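PDB 4MR0: plasmin and fibronectin-binding protein A from Streptococcus pneumoniae, which acts as a surface adhesin and invasin of the pneumococcus, binding human fibronectin, plasmin, plasminogen and serum albumin. Local coordinates for residues K341-L345 / E401-Y405; F381-V387 / D426-V432; D463-N469 / N491-N497. The contacts are given in a common frame with arbitrary orientation. Residues are numbered along the deposited sequence.

Interaction 1 of 3, residues K341-L345 / E401-Y405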
ATOM      1  N   LYS A 341     -12.917  -1.056 -16.401  1.00 28.36           N
ATOM      2  CA  LYS A 341     -12.125  -0.318 -17.389  1.00 28.37           C
ATOM      3  C   LYS A 341     -10.614  -0.530 -17.317  1.00 27.77           C
ATOM      4  O   LYS A 341      -9.909  -0.327 -18.308  1.00 28.17           O
ATOM      5  CB  LYS A 341     -12.401   1.184 -17.281  1.00 29.97           C
ATOM      6  CG  LYS A 341     -13.834   1.609 -17.548  1.00 30.27           C
ATOM      7  CD  LYS A 341     -13.925   3.128 -17.504  1.00 33.54           C
ATOM      8  CE  LYS A 341     -15.352   3.627 -17.614  1.00 35.34           C
ATOM      9  NZ  LYS A 341     -15.387   5.120 -17.550  1.00 37.31           N
ATOM     10  N   SER A 342     -10.110  -0.907 -16.146  1.00 26.41           N
ATOM     11  CA  SER A 342      -8.676  -1.132 -15.984  1.00 25.23           C
ATOM     12  C   SER A 342      -8.403  -2.312 -15.050  1.00 23.44           C
ATOM     13  O   SER A 342      -9.227  -2.653 -14.203  1.00 23.61           O
ATOM     14  CB  SER A 342      -7.993   0.137 -15.460  1.00 25.62           C
ATOM     15  OG  SER A 342      -8.553   0.562 -14.232  1.00 27.21           O
ATOM     16  N   GLY A 343      -7.233  -2.920 -15.213  1.00 22.63           N
ATOM     17  CA  GLY A 343      -6.864  -4.083 -14.424  1.00 21.84           C
ATOM     18  C   GLY A 343      -6.607  -3.913 -12.937  1.00 21.10           C
ATOM     19  O   GLY A 343      -6.796  -2.842 -12.360  1.00 20.72           O
ATOM     20  N   GLU A 344      -6.155  -4.998 -12.321  1.00 20.79           N
ATOM     21  CA  GLU A 344      -5.875  -5.020 -10.893  1.00 20.83           C
ATOM     22  C   GLU A 344      -4.745  -4.067 -10.501  1.00 19.79           C
ATOM     23  O   GLU A 344      -3.825  -3.824 -11.279  1.00 19.79           O
ATOM     24  CB  GLU A 344      -5.522  -6.448 -10.451  1.00 21.30           C
ATOM     25  CG  GLU A 344      -6.588  -7.497 -10.761  1.00 22.50           C
ATOM     26  CD  GLU A 344      -6.499  -8.060 -12.182  1.00 24.26           C
ATOM     27  OE1 GLU A 344      -5.642  -7.600 -12.970  1.00 23.77           O
ATOM     28  OE2 GLU A 344      -7.290  -8.971 -12.506  1.00 25.50           O
ATOM     29  N   LEU A 345      -4.830  -3.524  -9.290  1.00 21.30           N
ATOM     30  CA  LEU A 345      -3.808  -2.613  -8.783  1.00 19.33           C
ATOM     31  C   LEU A 345      -2.496  -3.392  -8.713  1.00 19.67           C
ATOM     32  O   LEU A 345      -2.507  -4.618  -8.583  1.00 20.78           O
ATOM     33  CB  LEU A 345      -4.183  -2.126  -7.381  1.00 18.48           C
ATOM     34  CG  LEU A 345      -5.642  -1.723  -7.132  1.00 17.98           C
ATOM     35  CD1 LEU A 345      -5.797  -1.293  -5.676  1.00 19.23           C
ATOM     36  CD2 LEU A 345      -6.056  -0.596  -8.071  1.00 18.75           C
ATOM     37  N   GLU A 401      -6.828 -15.812 -15.259  1.00 35.97           N
ATOM     38  CA  GLU A 401      -7.985 -15.076 -14.760  1.00 35.82           C
ATOM     39  C   GLU A 401      -7.623 -13.673 -14.287  1.00 34.58           C
ATOM     40  O   GLU A 401      -8.385 -13.040 -13.558  1.00 33.37           O
ATOM     41  CB  GLU A 401      -8.629 -15.848 -13.610  1.00 39.04           C
ATOM     42  CG  GLU A 401      -9.246 -17.171 -14.022  1.00 43.50           C
ATOM     43  CD  GLU A 401      -9.475 -18.096 -12.844  1.00 47.15           C
ATOM     44  OE1 GLU A 401     -10.007 -17.632 -11.811  1.00 48.50           O
ATOM     45  OE2 GLU A 401      -9.125 -19.291 -12.954  1.00 49.79           O
ATOM     46  N   SER A 402      -6.465 -13.185 -14.709  1.00 32.66           N
ATOM     47  CA  SER A 402      -6.011 -11.865 -14.301  1.00 31.55           C
ATOM     48  C   SER A 402      -5.778 -10.944 -15.487  1.00 31.85           C
ATOM     49  O   SER A 402      -5.248 -11.366 -16.513  1.00 32.16           O
ATOM     50  CB  SER A 402      -4.711 -11.986 -13.508  1.00 29.80           C
ATOM     51  OG  SER A 402      -4.832 -12.964 -12.491  1.00 29.80           O
ATOM     52  N   VAL A 403      -6.178  -9.685 -15.341  1.00 31.95           N
ATOM     53  CA  VAL A 403      -5.972  -8.703 -16.395  1.00 32.15           C
ATOM     54  C   VAL A 403      -4.492  -8.351 -16.359  1.00 31.22           C
ATOM     55  O   VAL A 403      -3.826  -8.281 -17.391  1.00 32.69           O
ATOM     56  CB  VAL A 403      -6.801  -7.425 -16.148  1.00 32.39           C
ATOM     57  CG1 VAL A 403      -6.515  -6.402 -17.235  1.00 32.56           C
ATOM     58  CG2 VAL A 403      -8.283  -7.768 -16.109  1.00 31.86           C
ATOM     59  N   HIS A 404      -3.984  -8.141 -15.151  1.00 29.65           N
ATOM     60  CA  HIS A 404      -2.580  -7.816 -14.948  1.00 27.49           C
ATOM     61  C   HIS A 404      -1.881  -9.023 -14.340  1.00 27.76           C
ATOM     62  O   HIS A 404      -2.418  -9.673 -13.444  1.00 27.54           O
ATOM     63  CB  HIS A 404      -2.446  -6.616 -14.007  1.00 27.11           C
ATOM     64  CG  HIS A 404      -2.863  -5.317 -14.621  1.00 27.01           C
ATOM     65  ND1 HIS A 404      -3.291  -4.242 -13.869  1.00 25.98           N
ATOM     66  CD2 HIS A 404      -2.888  -4.906 -15.911  1.00 25.96           C
ATOM     67  CE1 HIS A 404      -3.562  -3.227 -14.671  1.00 25.87           C
ATOM     68  NE2 HIS A 404      -3.325  -3.604 -15.915  1.00 26.85           N
ATOM     69  N   TYR A 405      -0.691  -9.331 -14.840  1.00 27.67           N
ATOM     70  CA  TYR A 405       0.084 -10.451 -14.325  1.00 29.31           C
ATOM     71  C   TYR A 405       1.560 -10.127 -14.459  1.00 29.48           C
ATOM     72  O   TYR A 405       2.007  -9.639 -15.500  1.00 29.94           O
ATOM     73  CB  TYR A 405      -0.225 -11.744 -15.086  1.00 29.51           C
ATOM     74  CG  TYR A 405       0.447 -12.960 -14.478  1.00 30.62           C
ATOM     75  CD1 TYR A 405      -0.011 -13.509 -13.276  1.00 29.73           C
ATOM     76  CD2 TYR A 405       1.573 -13.528 -15.074  1.00 30.59           C
ATOM     77  CE1 TYR A 405       0.639 -14.590 -12.680  1.00 29.55           C
ATOM     78  CE2 TYR A 405       2.232 -14.611 -14.488  1.00 30.95           C
ATOM     79  CZ  TYR A 405       1.760 -15.135 -13.290  1.00 30.98           C
ATOM     80  OH  TYR A 405       2.427 -16.183 -12.699  1.00 30.51           O
TER
HETATM   81  O   HOH W   1      -9.700 -10.655 -13.404  1.00 46.35           O

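Interaction 2 of 3, residues F381-V387 / D426-V432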
ATOM      1  N   PHE A 381       6.621  -2.391   1.525  1.00 14.59           N
ATOM      2  CA  PHE A 381       7.223  -1.170   2.036  1.00 15.14           C
ATOM      3  C   PHE A 381       8.645  -1.332   2.558  1.00 14.82           C
ATOM      4  O   PHE A 381       9.079  -2.435   2.904  1.00 15.17           O
ATOM      5  CB  PHE A 381       6.363  -0.630   3.188  1.00 13.63           C
ATOM      6  CG  PHE A 381       6.223  -1.598   4.341  1.00 15.31           C
ATOM      7  CD1 PHE A 381       5.254  -2.602   4.318  1.00 16.08           C
ATOM      8  CD2 PHE A 381       7.094  -1.537   5.428  1.00 14.28           C
ATOM      9  CE1 PHE A 381       5.160  -3.535   5.363  1.00 16.38           C
ATOM     10  CE2 PHE A 381       7.006  -2.469   6.478  1.00 17.06           C
ATOM     11  CZ  PHE A 381       6.038  -3.467   6.440  1.00 15.83           C
ATOM     12  N   THR A 382       9.357  -0.209   2.606  1.00 12.80           N
ATOM     13  CA  THR A 382      10.703  -0.145   3.159  1.00 14.97           C
ATOM     14  C   THR A 382      10.709   1.147   3.968  1.00 14.51           C
ATOM     15  O   THR A 382      10.154   2.151   3.531  1.00 17.69           O
ATOM     16  CB  THR A 382      11.821  -0.072   2.070  1.00 13.80           C
ATOM     17  OG1 THR A 382      13.103   0.020   2.710  1.00 16.53           O
ATOM     18  CG2 THR A 382      11.635   1.152   1.172  1.00 13.51           C
ATOM     19  N   GLY A 383      11.309   1.123   5.151  1.00 14.99           N
ATOM     20  CA  GLY A 383      11.347   2.324   5.962  1.00 17.39           C
ATOM     21  C   GLY A 383      10.139   2.618   6.841  1.00 17.96           C
ATOM     22  O   GLY A 383       9.767   3.780   7.001  1.00 18.58           O
ATOM     23  N   PHE A 384       9.509   1.584   7.396  1.00 17.75           N
ATOM     24  CA  PHE A 384       8.368   1.773   8.304  1.00 15.70           C
ATOM     25  C   PHE A 384       8.789   1.266   9.684  1.00 14.93           C
ATOM     26  O   PHE A 384       9.633   0.381   9.790  1.00 15.39           O
ATOM     27  CB  PHE A 384       7.143   0.952   7.872  1.00 13.63           C
ATOM     28  CG  PHE A 384       6.313   1.581   6.780  1.00 14.59           C
ATOM     29  CD1 PHE A 384       6.699   2.773   6.170  1.00 14.61           C
ATOM     30  CD2 PHE A 384       5.150   0.948   6.341  1.00 12.54           C
ATOM     31  CE1 PHE A 384       5.938   3.324   5.134  1.00 15.14           C
ATOM     32  CE2 PHE A 384       4.381   1.489   5.307  1.00 15.15           C
ATOM     33  CZ  PHE A 384       4.781   2.683   4.702  1.00 14.37           C
ATOM     34  N   THR A 385       8.191   1.816  10.731  1.00 13.91           N
ATOM     35  CA  THR A 385       8.486   1.378  12.090  1.00 15.24           C
ATOM     36  C   THR A 385       7.162   1.211  12.830  1.00 15.15           C
ATOM     37  O   THR A 385       6.306   2.095  12.789  1.00 16.43           O
ATOM     38  CB  THR A 385       9.372   2.393  12.831  1.00 16.57           C
ATOM     39  OG1 THR A 385      10.557   2.643  12.058  1.00 19.74           O
ATOM     40  CG2 THR A 385       9.779   1.843  14.200  1.00 16.64           C
ATOM     41  N   ASP A 386       6.994   0.069  13.488  1.00 13.97           N
ATOM     42  CA  ASP A 386       5.767  -0.235  14.222  1.00 15.55           C
ATOM     43  C   ASP A 386       4.599  -0.327  13.243  1.00 15.82           C
ATOM     44  O   ASP A 386       3.791   0.594  13.106  1.00 15.37           O
ATOM     45  CB  ASP A 386       5.490   0.828  15.294  1.00 15.46           C
ATOM     46  CG  ASP A 386       4.232   0.532  16.103  1.00 21.15           C
ATOM     47  OD1 ASP A 386       3.739  -0.622  16.057  1.00 19.59           O
ATOM     48  OD2 ASP A 386       3.739   1.451  16.798  1.00 21.11           O
ATOM     49  N   VAL A 387       4.537  -1.460  12.556  1.00 15.32           N
ATOM     50  CA  VAL A 387       3.502  -1.723  11.573  1.00 13.99           C
ATOM     51  C   VAL A 387       2.676  -2.917  12.005  1.00 14.11           C
ATOM     52  O   VAL A 387       3.205  -3.876  12.578  1.00 14.89           O
ATOM     53  CB  VAL A 387       4.124  -2.057  10.205  1.00 14.55           C
ATOM     54  CG1 VAL A 387       3.032  -2.295   9.179  1.00 15.01           C
ATOM     55  CG2 VAL A 387       5.048  -0.931   9.767  1.00 16.65           C
ATOM     56  N   ASP A 426      17.611   3.140   8.423  1.00 24.63           N
ATOM     57  CA  ASP A 426      16.716   2.683   9.472  1.00 24.17           C
ATOM     58  C   ASP A 426      15.713   1.767   8.773  1.00 22.26           C
ATOM     59  O   ASP A 426      14.590   2.177   8.472  1.00 22.27           O
ATOM     60  CB  ASP A 426      15.992   3.881  10.095  1.00 25.12           C
ATOM     61  CG  ASP A 426      15.180   3.507  11.327  1.00 28.34           C
ATOM     62  OD1 ASP A 426      15.120   2.306  11.677  1.00 26.36           O
ATOM     63  OD2 ASP A 426      14.600   4.425  11.948  1.00 29.09           O
ATOM     64  N   LEU A 427      16.135   0.535   8.492  1.00 18.52           N
ATOM     65  CA  LEU A 427      15.276  -0.427   7.817  1.00 17.04           C
ATOM     66  C   LEU A 427      14.118  -0.863   8.711  1.00 14.95           C
ATOM     67  O   LEU A 427      14.130  -0.621   9.918  1.00 16.46           O
ATOM     68  CB  LEU A 427      16.099  -1.641   7.370  1.00 17.97           C
ATOM     69  CG  LEU A 427      17.306  -1.292   6.480  1.00 17.23           C
ATOM     70  CD1 LEU A 427      18.148  -2.542   6.255  1.00 17.29           C
ATOM     71  CD2 LEU A 427      16.832  -0.707   5.149  1.00 14.93           C
ATOM     72  N   ASN A 428      13.120  -1.501   8.106  1.00 14.47           N
ATOM     73  CA  ASN A 428      11.924  -1.958   8.818  1.00 14.85           C
ATOM     74  C   ASN A 428      12.165  -2.601  10.183  1.00 15.78           C
ATOM     75  O   ASN A 428      12.984  -3.506  10.316  1.00 15.76           O
ATOM     76  CB  ASN A 428      11.140  -2.962   7.960  1.00 14.31           C
ATOM     77  CG  ASN A 428      10.603  -2.358   6.676  1.00 14.95           C
ATOM     78  OD1 ASN A 428      10.124  -1.227   6.658  1.00 14.67           O
ATOM     79  ND2 ASN A 428      10.655  -3.130   5.597  1.00 14.97           N
ATOM     80  N   LYS A 429      11.429  -2.140  11.193  1.00 15.32           N
ATOM     81  CA  LYS A 429      11.521  -2.702  12.538  1.00 16.03           C
ATOM     82  C   LYS A 429      10.132  -2.713  13.168  1.00 15.84           C
ATOM     83  O   LYS A 429       9.289  -1.869  12.846  1.00 13.73           O
ATOM     84  CB  LYS A 429      12.463  -1.879  13.423  1.00 14.96           C
ATOM     85  CG  LYS A 429      13.917  -1.908  12.990  1.00 17.55           C
ATOM     86  CD  LYS A 429      14.764  -0.984  13.857  1.00 18.35           C
ATOM     87  CE  LYS A 429      16.145  -0.799  13.248  1.00 19.42           C
ATOM     88  NZ  LYS A 429      16.031  -0.203  11.887  1.00 16.84           N
ATOM     89  N   GLN A 430       9.898  -3.666  14.063  1.00 15.04           N
ATOM     90  CA  GLN A 430       8.613  -3.767  14.740  1.00 14.70           C
ATOM     91  C   GLN A 430       7.484  -3.951  13.736  1.00 14.73           C
ATOM     92  O   GLN A 430       6.581  -3.120  13.636  1.00 16.04           O
ATOM     93  CB  GLN A 430       8.366  -2.512  15.584  1.00 17.62           C
ATOM     94  CG  GLN A 430       9.390  -2.317  16.698  1.00 23.24           C
ATOM     95  CD  GLN A 430       9.292  -0.950  17.354  1.00 28.71           C
ATOM     96  OE1 GLN A 430      10.171  -0.101  17.181  1.00 33.91           O
ATOM     97  NE2 GLN A 430       8.220  -0.730  18.106  1.00 30.80           N
ATOM     98  N   VAL A 431       7.546  -5.042  12.987  1.00 11.62           N
ATOM     99  CA  VAL A 431       6.517  -5.342  12.012  1.00 10.95           C
ATOM    100  C   VAL A 431       5.778  -6.586  12.472  1.00 12.24           C
ATOM    101  O   VAL A 431       6.391  -7.621  12.751  1.00 11.51           O
ATOM    102  CB  VAL A 431       7.106  -5.612  10.604  1.00 12.15           C
ATOM    103  CG1 VAL A 431       5.988  -5.997   9.647  1.00 12.18           C
ATOM    104  CG2 VAL A 431       7.844  -4.376  10.092  1.00 12.04           C
ATOM    105  N   VAL A 432       4.457  -6.475  12.554  1.00 13.87           N
ATOM    106  CA  VAL A 432       3.629  -7.598  12.961  1.00 11.97           C
ATOM    107  C   VAL A 432       2.690  -7.944  11.817  1.00 13.15           C
ATOM    108  O   VAL A 432       1.951  -7.092  11.319  1.00 13.56           O
ATOM    109  CB  VAL A 432       2.804  -7.261  14.232  1.00 12.10           C
ATOM    110  CG1 VAL A 432       1.873  -8.425  14.586  1.00 12.76           C
ATOM    111  CG2 VAL A 432       3.742  -6.974  15.393  1.00 11.90           C
TER
HETATM  112  O   HOH W   2      13.368  -1.319   5.305  1.00 18.71           O
HETATM  113  O   HOH W   3      12.657   0.979  11.596  1.00 17.87           O
HETATM  114  O   HOH W   4      11.945   4.540  13.205  1.00 24.75           O

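Interaction 3 of 3, residues D463-N469 / N491-N497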
ATOM      1  N   ASP A 463      12.724  -7.217  15.107  1.00 18.46           N
ATOM      2  CA  ASP A 463      11.422  -7.229  15.765  1.00 18.81           C
ATOM      3  C   ASP A 463      10.346  -7.506  14.725  1.00 16.75           C
ATOM      4  O   ASP A 463       9.487  -6.673  14.453  1.00 15.54           O
ATOM      5  CB  ASP A 463      11.178  -5.892  16.467  1.00 23.97           C
ATOM      6  CG  ASP A 463      12.175  -5.641  17.585  1.00 30.93           C
ATOM      7  OD1 ASP A 463      12.129  -6.370  18.599  1.00 34.19           O
ATOM      8  OD2 ASP A 463      13.011  -4.724  17.445  1.00 36.60           O
ATOM      9  N   ILE A 464      10.422  -8.700  14.148  1.00 16.11           N
ATOM     10  CA  ILE A 464       9.499  -9.139  13.114  1.00 14.35           C
ATOM     11  C   ILE A 464       8.662 -10.274  13.691  1.00 13.44           C
ATOM     12  O   ILE A 464       9.213 -11.236  14.226  1.00 14.23           O
ATOM     13  CB  ILE A 464      10.266  -9.688  11.887  1.00 13.95           C
ATOM     14  CG1 ILE A 464      11.246  -8.634  11.356  1.00 16.18           C
ATOM     15  CG2 ILE A 464       9.279 -10.122  10.818  1.00 12.42           C
ATOM     16  CD1 ILE A 464      10.599  -7.306  10.972  1.00 16.90           C
ATOM     17  N   THR A 465       7.342 -10.167  13.568  1.00 14.00           N
ATOM     18  CA  THR A 465       6.438 -11.194  14.083  1.00 14.72           C
ATOM     19  C   THR A 465       5.447 -11.643  13.017  1.00 15.91           C
ATOM     20  O   THR A 465       4.720 -10.823  12.446  1.00 14.87           O
ATOM     21  CB  THR A 465       5.634 -10.676  15.303  1.00 17.43           C
ATOM     22  OG1 THR A 465       6.532 -10.366  16.375  1.00 17.98           O
ATOM     23  CG2 THR A 465       4.628 -11.725  15.778  1.00 17.67           C
ATOM     24  N   VAL A 466       5.427 -12.945  12.751  1.00 14.99           N
ATOM     25  CA  VAL A 466       4.512 -13.528  11.775  1.00 15.34           C
ATOM     26  C   VAL A 466       3.749 -14.610  12.535  1.00 16.45           C
ATOM     27  O   VAL A 466       4.269 -15.715  12.758  1.00 15.48           O
ATOM     28  CB  VAL A 466       5.272 -14.162  10.593  1.00 15.69           C
ATOM     29  CG1 VAL A 466       4.278 -14.710   9.583  1.00 14.78           C
ATOM     30  CG2 VAL A 466       6.187 -13.121   9.934  1.00 14.82           C
ATOM     31  N   THR A 467       2.517 -14.295  12.923  1.00 16.17           N
ATOM     32  CA  THR A 467       1.723 -15.229  13.716  1.00 17.54           C
ATOM     33  C   THR A 467       0.284 -15.452  13.282  1.00 17.84           C
ATOM     34  O   THR A 467      -0.374 -14.551  12.769  1.00 16.36           O
ATOM     35  CB  THR A 467       1.659 -14.765  15.181  1.00 17.21           C
ATOM     36  OG1 THR A 467       1.125 -13.431  15.220  1.00 18.62           O
ATOM     37  CG2 THR A 467       3.037 -14.775  15.816  1.00 16.22           C
ATOM     38  N   LYS A 468      -0.196 -16.669  13.535  1.00 17.44           N
ATOM     39  CA  LYS A 468      -1.567 -17.057  13.247  1.00 18.47           C
ATOM     40  C   LYS A 468      -2.118 -16.720  11.871  1.00 18.93           C
ATOM     41  O   LYS A 468      -3.314 -16.493  11.718  1.00 19.43           O
ATOM     42  CB  LYS A 468      -2.493 -16.488  14.328  1.00 21.74           C
ATOM     43  CG  LYS A 468      -2.267 -17.130  15.699  1.00 24.57           C
ATOM     44  CD  LYS A 468      -3.279 -16.674  16.741  1.00 28.96           C
ATOM     45  CE  LYS A 468      -3.102 -17.475  18.039  1.00 33.14           C
ATOM     46  NZ  LYS A 468      -4.022 -17.038  19.136  1.00 36.43           N
ATOM     47  N   ASN A 469      -1.252 -16.689  10.868  1.00 19.13           N
ATOM     48  CA  ASN A 469      -1.704 -16.428   9.515  1.00 19.03           C
ATOM     49  C   ASN A 469      -2.122 -17.762   8.904  1.00 20.43           C
ATOM     50  O   ASN A 469      -1.602 -18.819   9.281  1.00 20.42           O
ATOM     51  CB  ASN A 469      -0.585 -15.819   8.675  1.00 18.54           C
ATOM     52  CG  ASN A 469      -0.132 -14.482   9.200  1.00 15.75           C
ATOM     53  OD1 ASN A 469       0.835 -14.391   9.955  1.00 17.00           O
ATOM     54  ND2 ASN A 469      -0.835 -13.434   8.810  1.00 13.40           N
ATOM     55  N   ASN A 491      15.083 -10.691  17.260  1.00 20.06           N
ATOM     56  CA  ASN A 491      13.683 -10.809  17.640  1.00 19.52           C
ATOM     57  C   ASN A 491      12.725 -11.189  16.521  1.00 19.18           C
ATOM     58  O   ASN A 491      11.816 -10.433  16.177  1.00 19.59           O
ATOM     59  CB  ASN A 491      13.223  -9.515  18.317  1.00 22.91           C
ATOM     60  CG  ASN A 491      13.883  -9.307  19.670  1.00 23.57           C
ATOM     61  OD1 ASN A 491      13.833 -10.186  20.533  1.00 26.03           O
ATOM     62  ND2 ASN A 491      14.502  -8.147  19.863  1.00 24.98           N
ATOM     63  N   LEU A 492      12.944 -12.367  15.947  1.00 17.54           N
ATOM     64  CA  LEU A 492      12.078 -12.882  14.899  1.00 16.43           C
ATOM     65  C   LEU A 492      11.175 -13.940  15.527  1.00 16.21           C
ATOM     66  O   LEU A 492      11.659 -14.851  16.200  1.00 14.06           O
ATOM     67  CB  LEU A 492      12.896 -13.533  13.777  1.00 15.56           C
ATOM     68  CG  LEU A 492      12.083 -14.325  12.741  1.00 16.00           C
ATOM     69  CD1 LEU A 492      11.198 -13.385  11.948  1.00 14.50           C
ATOM     70  CD2 LEU A 492      13.027 -15.081  11.802  1.00 17.41           C
ATOM     71  N   VAL A 493       9.871 -13.806  15.312  1.00 15.12           N
ATOM     72  CA  VAL A 493       8.895 -14.765  15.832  1.00 16.71           C
ATOM     73  C   VAL A 493       7.991 -15.234  14.696  1.00 16.51           C
ATOM     74  O   VAL A 493       7.313 -14.426  14.055  1.00 16.55           O
ATOM     75  CB  VAL A 493       8.000 -14.142  16.938  1.00 16.85           C
ATOM     76  CG1 VAL A 493       6.881 -15.122  17.321  1.00 18.75           C
ATOM     77  CG2 VAL A 493       8.842 -13.797  18.161  1.00 16.53           C
ATOM     78  N   VAL A 494       7.995 -16.538  14.441  1.00 16.83           N
ATOM     79  CA  VAL A 494       7.156 -17.125  13.398  1.00 15.61           C
ATOM     80  C   VAL A 494       6.427 -18.259  14.104  1.00 16.88           C
ATOM     81  O   VAL A 494       6.998 -19.334  14.311  1.00 18.03           O
ATOM     82  CB  VAL A 494       8.011 -17.688  12.241  1.00 16.22           C
ATOM     83  CG1 VAL A 494       7.112 -18.115  11.088  1.00 14.94           C
ATOM     84  CG2 VAL A 494       9.012 -16.635  11.784  1.00 14.38           C
ATOM     85  N   SER A 495       5.173 -18.027  14.482  1.00 16.35           N
ATOM     86  CA  SER A 495       4.445 -19.048  15.227  1.00 18.29           C
ATOM     87  C   SER A 495       2.966 -19.190  14.937  1.00 18.24           C
ATOM     88  O   SER A 495       2.299 -18.247  14.523  1.00 17.53           O
ATOM     89  CB  SER A 495       4.618 -18.794  16.725  1.00 17.60           C
ATOM     90  OG  SER A 495       5.983 -18.702  17.071  1.00 21.57           O
ATOM     91  N   GLU A 496       2.465 -20.397  15.177  1.00 19.64           N
ATOM     92  CA  GLU A 496       1.061 -20.734  14.989  1.00 21.13           C
ATOM     93  C   GLU A 496       0.451 -20.383  13.638  1.00 20.85           C
ATOM     94  O   GLU A 496      -0.746 -20.101  13.535  1.00 20.09           O
ATOM     95  CB  GLU A 496       0.240 -20.125  16.125  1.00 24.81           C
ATOM     96  CG  GLU A 496       0.640 -20.693  17.482  1.00 29.65           C
ATOM     97  CD  GLU A 496      -0.162 -20.119  18.630  1.00 33.25           C
ATOM     98  OE1 GLU A 496       0.071 -18.948  19.007  1.00 35.91           O
ATOM     99  OE2 GLU A 496      -1.033 -20.843  19.153  1.00 36.40           O
ATOM    100  N   ASN A 497       1.272 -20.419  12.596  1.00 19.34           N
ATOM    101  CA  ASN A 497       0.784 -20.143  11.260  1.00 18.71           C
ATOM    102  C   ASN A 497       0.325 -21.477  10.667  1.00 19.34           C
ATOM    103  O   ASN A 497       0.893 -22.529  10.983  1.00 19.31           O
ATOM    104  CB  ASN A 497       1.901 -19.537  10.401  1.00 15.68           C
ATOM    105  CG  ASN A 497       2.359 -18.174  10.908  1.00 15.43           C
ATOM    106  OD1 ASN A 497       1.656 -17.176  10.760  1.00 13.69           O
ATOM    107  ND2 ASN A 497       3.541 -18.134  11.515  1.00 12.48           N
TER
HETATM  108  O   HOH W   5       9.293 -10.273  17.100  1.00 23.23           O

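Interaction 1 of 3, residues K341-L345 / E401-Y405
Two loops of the parallel beta-helix meet here, one after strand 329-337 and one after strand 387-396. E401 touches the other loop mainly through a water. The water donates to E401 O (2.7 Å) and to E344 OE2 (3.1 Å). S402 brings its CA to 3.6 Å from E344 OE2, while its hydroxyl bonds to V398 O. V403 gives its backbone N to the E344 carboxylate, with V403 N to E344 OE2 at 3.1 Å and a weak bond to E344 OE1 at 3.2 Å. V403 CG1 packs on G343 CA at 3.7 Å. H404 N donates to E344 OE1 (2.8 Å) and H404 ND1 to E344 O (2.7 Å). G343 CA lies over the ring face, 3.7 Å from the H404 centroid, as a CH-pi contact. A CB on G343 would clash with H404 and V403. A manganese ion lies about 4 Å from the H404 side chain. One carboxylate thus takes up two successive backbone NH groups, and the donating ND1 means H404 carries a proton there.

Interaction 2 of 3, residues F381-V387 / D426-V432
Backbone hydrogen bonds run in parallel register between the two segments. K429 N donates weakly to F384 O (3.4 Å). D386 N reaches K429 O at 3.1 Å, V387 N reaches Q430 O at 2.8 Å, and V432 N reaches V387 O at 2.9 Å. T385 pairs with K429 and V387 with V431. The chain turns a corner at D386 and at Q430, both with positive phi, so the bend is repeated in both segments. The side chain of N428 bridges to the turn before the strand. N428 ND2 donates to F381 O (3.2 Å), and F384 N donates to N428 OD1 (3.0 Å). G383, between them, has backbone angles that call for glycine. Apolar contacts lie on the side of V387 and V431: F381 CZ is 4.1 Å from V431 CG1, and V387 CB is 4.4 Å from V431 CG2. I464 of the next strand extends this packing. On the T385 and K429 face, K429 NZ forms a salt bridge with D426 OD1 (2.7 Å), and two waters join T385 OG1 to D426. At the turn, another water accepts from G383 N (3.2 Å) and N428 N (2.8 Å). At the D386 corner, a calcium ion lies about 3 Å from the side chain. Matching corners stacked in parallel are characteristic of successive coils of a right-handed parallel beta-helix, as in pectate lyase-like proteins.

Interaction 3 of 3, residues D463-N469 / N491-N497
Strands 463-467 and 491-495 run parallel, at 2°, with axes 4.7 Å apart. Side chains stack in register, and several paired positions share a rotamer. D463 and N491 both have positive phi and an m rotamer, and so do K468 and E496 at the other end. K468 NZ and E496 OE1 are 4.5 Å apart, beyond a salt bridge. In between, the side chains alternate. I464, V466, L492 and V494 are buried on one face, where L485 and I448 of other strands meet them. I464 is m and L492 is t, yet I464 CB comes to 3.8 Å from L492 CD1. V466 and V494 share the t rotamer, with V466 CB 4.4 Å from V494 CG1. T465, T467, V493 and S495 lie on the other face. T467 is p, and its CG2 is 4.1 Å from V493 CG1. S495 is m, with its hydroxyl bonded to L518 N. A water joins T465 OG1 (2.9 Å) to N491 O. The backbone bonds include V493 N to I464 O (2.9 Å) and V466 N to V493 O (2.7 Å). The N497 side chain, rotamer m, adds two bonds to the backbone: N497 ND2 to V466 O (2.8 Å) and N469 N to N497 OD1 (3.0 Å). Its amide thus ties adjacent coils where strands 463-467 and 491-495 give way to the turn, while the apolar face closes the inside of the beta-helix.

How the interactions relate
All three contacts join successive or nearby coils of one beta-helix. Interactions 2 and 3 each have seven buried residues among those touching. They belong to the same parallel sheet and touch directly, since strands 431-440 and 462-473 are neighbours in it. V431 N and D463 O lie 2.9 Å apart, and V431 O and T465 N 2.8 Å, both probable hydrogen bonds. Interaction 3 is regular strand pairing with an apolar inner face, whereas interaction 2 takes in the turn leading into such a strand and contains more water-mediated contacts and a salt bridge within 426-432. Interaction 1 has two buried residues of six. It joins loops across the chain's centre from interaction 2, and a glutamate and a histidine replace strand pairing.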